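Local coordinates for protein FucU (Bifidobacterium longum subsp. infantis, PDB 3MVK) that probably interconverts the anomers of L-fucose and the pyranose and furanose forms of D-ribose, at residues Leu65-Lys71 and Asp100-Asp105. Numbering follows the deposited sequence.
With NA (sodium ion), chain B.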
loop_
_atom_site.group_PDB
_atom_site.type_symbol
_atom_site.label_atom_id
_atom_site.label_comp_id
_atom_site.label_asym_id
_atom_site.label_seq_id
_atom_site.Cartn_x
_atom_site.Cartn_y
_atom_site.Cartn_z
ATOM N N LEU G 65 0.021 -13.856 -33.023
ATOM C CA LEU G 65 1.443 -13.556 -33.142
ATOM C C LEU G 65 1.655 -12.447 -34.150
ATOM O O LEU G 65 1.060 -12.477 -35.237
ATOM C CB LEU G 65 2.220 -14.793 -33.592
ATOM C CG LEU G 65 2.399 -15.892 -32.547
ATOM C CD1 LEU G 65 3.053 -17.095 -33.200
ATOM C CD2 LEU G 65 3.232 -15.378 -31.362
ATOM N N ASP G 66 2.550 -11.524 -33.810
ATOM C CA ASP G 66 2.829 -10.332 -34.607
ATOM C C ASP G 66 3.326 -10.637 -36.021
ATOM O O ASP G 66 4.344 -11.330 -36.191
ATOM C CB ASP G 66 3.832 -9.440 -33.887
ATOM C CG ASP G 66 3.799 -7.990 -34.366
ATOM O OD1 ASP G 66 3.020 -7.653 -35.304
ATOM O OD2 ASP G 66 4.574 -7.189 -33.800
ATOM N N THR G 67 2.614 -10.099 -37.013
ATOM C CA THR G 67 3.002 -10.234 -38.426
ATOM C C THR G 67 3.812 -9.021 -38.908
ATOM O O THR G 67 4.281 -9.014 -40.047
ATOM C CB THR G 67 1.761 -10.397 -39.353
ATOM O OG1 THR G 67 0.952 -9.219 -39.265
ATOM C CG2 THR G 67 0.933 -11.630 -38.973
ATOM N N TYR G 68 3.972 -8.009 -38.050
ATOM C CA TYR G 68 4.772 -6.813 -38.365
ATOM C C TYR G 68 6.265 -7.008 -38.121
ATOM O O TYR G 68 7.075 -6.116 -38.407
ATOM C CB TYR G 68 4.268 -5.587 -37.595
ATOM C CG TYR G 68 2.973 -5.049 -38.117
ATOM C CD1 TYR G 68 2.904 -3.772 -38.685
ATOM C CD2 TYR G 68 1.807 -5.814 -38.060
ATOM C CE1 TYR G 68 1.685 -3.270 -39.178
ATOM C CE2 TYR G 68 0.578 -5.313 -38.542
ATOM C CZ TYR G 68 0.542 -4.047 -39.100
ATOM O OH TYR G 68 -0.647 -3.563 -39.589
ATOM N N VAL G 69 6.625 -8.164 -37.574
ATOM C CA VAL G 69 8.027 -8.597 -37.507
ATOM C C VAL G 69 8.097 -9.983 -38.111
ATOM O O VAL G 69 7.112 -10.701 -38.106
ATOM C CB VAL G 69 8.610 -8.664 -36.053
ATOM C CG1 VAL G 69 8.789 -7.288 -35.468
ATOM C CG2 VAL G 69 7.761 -9.569 -35.126
ATOM N N ASP G 70 9.268 -10.373 -38.608
ATOM C CA ASP G 70 9.416 -11.707 -39.201
ATOM C C ASP G 70 9.415 -12.816 -38.161
ATOM O O ASP G 70 8.930 -13.918 -38.435
ATOM C CB ASP G 70 10.710 -11.804 -40.016
ATOM C CG ASP G 70 10.716 -10.873 -41.228
ATOM O OD1 ASP G 70 9.656 -10.696 -41.867
ATOM O OD2 ASP G 70 11.793 -10.308 -41.526
ATOM N N LYS G 71 9.974 -12.527 -36.986
ATOM C CA LYS G 71 10.162 -13.553 -35.959
ATOM C C LYS G 71 9.583 -13.154 -34.579
ATOM O O LYS G 71 10.324 -12.776 -33.663
ATOM C CB LYS G 71 11.639 -13.940 -35.866
ATOM C CG LYS G 71 12.197 -14.380 -37.221
ATOM C CD LYS G 71 13.386 -15.309 -37.087
ATOM C CE LYS G 71 14.009 -15.615 -38.451
ATOM N NZ LYS G 71 13.279 -16.729 -39.123
ATOM N N ASP G 100 -0.106 -19.985 -37.544
ATOM C CA ASP G 100 0.633 -19.029 -38.346
ATOM C C ASP G 100 1.472 -19.802 -39.355
ATOM O O ASP G 100 2.335 -20.599 -38.966
ATOM C CB ASP G 100 1.504 -18.162 -37.433
ATOM C CG ASP G 100 2.096 -16.966 -38.148
ATOM O OD1 ASP G 100 2.819 -17.153 -39.151
ATOM O OD2 ASP G 100 1.844 -15.823 -37.704
ATOM N N GLU G 101 1.215 -19.562 -40.648
ATOM C CA GLU G 101 1.870 -20.317 -41.737
ATOM C C GLU G 101 3.399 -20.288 -41.682
ATOM O O GLU G 101 4.065 -21.168 -42.246
ATOM C CB GLU G 101 1.410 -19.803 -43.112
ATOM N N ARG G 102 3.955 -19.277 -41.026
ATOM C CA ARG G 102 5.410 -19.147 -40.939
ATOM C C ARG G 102 6.040 -20.293 -40.163
ATOM O O ARG G 102 7.174 -20.674 -40.432
ATOM C CB ARG G 102 5.794 -17.817 -40.326
ATOM C CG ARG G 102 5.493 -16.640 -41.242
ATOM C CD ARG G 102 5.760 -15.339 -40.531
ATOM N NE ARG G 102 4.811 -15.119 -39.437
ATOM C CZ ARG G 102 4.799 -14.029 -38.679
ATOM N NH1 ARG G 102 5.695 -13.084 -38.899
ATOM N NH2 ARG G 102 3.894 -13.890 -37.716
ATOM N N GLY G 103 5.290 -20.840 -39.211
ATOM C CA GLY G 103 5.728 -21.999 -38.433
ATOM C C GLY G 103 7.078 -21.748 -37.777
ATOM O O GLY G 103 7.297 -20.697 -37.158
ATOM N N ALA G 104 8.004 -22.694 -37.936
ATOM C CA ALA G 104 9.372 -22.524 -37.438
ATOM C C ALA G 104 10.070 -21.224 -37.889
ATOM O O ALA G 104 10.952 -20.708 -37.192
ATOM C CB ALA G 104 10.217 -23.741 -37.822
ATOM N N ASP G 105 9.710 -20.719 -39.068
ATOM C CA ASP G 105 10.320 -19.482 -39.581
ATOM C C ASP G 105 9.927 -18.243 -38.756
ATOM O O ASP G 105 10.557 -17.186 -38.858
ATOM C CB ASP G 105 9.986 -19.286 -41.065
ATOM C CG ASP G 105 10.562 -20.400 -41.936
ATOM O OD1 ASP G 105 11.695 -20.823 -41.659
ATOM O OD2 ASP G 105 9.883 -20.863 -42.874
HETATM NA NA NA B . -0.257 -8.785 -36.748
HETATM O O HOH W 1 9.412 -15.264 -40.790
HETATM O O HOH W 2 7.120 -12.319 -41.889
#
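Hydrogen bonding between the loops before strands 73-76 and 107-110 depends chiefly on R102, which buries most, 92 Å². Its NH2 donates to D66 O (3.0 Å, 166°) and its NH1 to V69 O (2.9 Å, 132°), both oxygens lying near the guanidinium plane. K71 NZ reaches D105 O at 2.8 Å, and water 1 donates to D70 O (2.8 Å) and D105 O (3.0 Å).

Within 100-105, a salt bridge joins R102 NH2 to D100 OD2 (2.8 Å), while R102 NE donates to D100 OD1 (2.9 Å). D100 OD1 also accepts from R102 N (3.1 Å), an Asx turn.

A second Asx turn, Y68 N to D66 OD1 (2.9 Å), shapes 65-71; the D66 carboxylate also bonds H22 and Q140, T67 OG1 binds the sodium ion at 2.8 Å, and Y68 meets D82 of a second subunit.

Thus D100 meets the R102 charge within its own loop, while R102 bonds only main-chain carbonyls across, so that link depends on backbone path; K71 adds a side-chain donor.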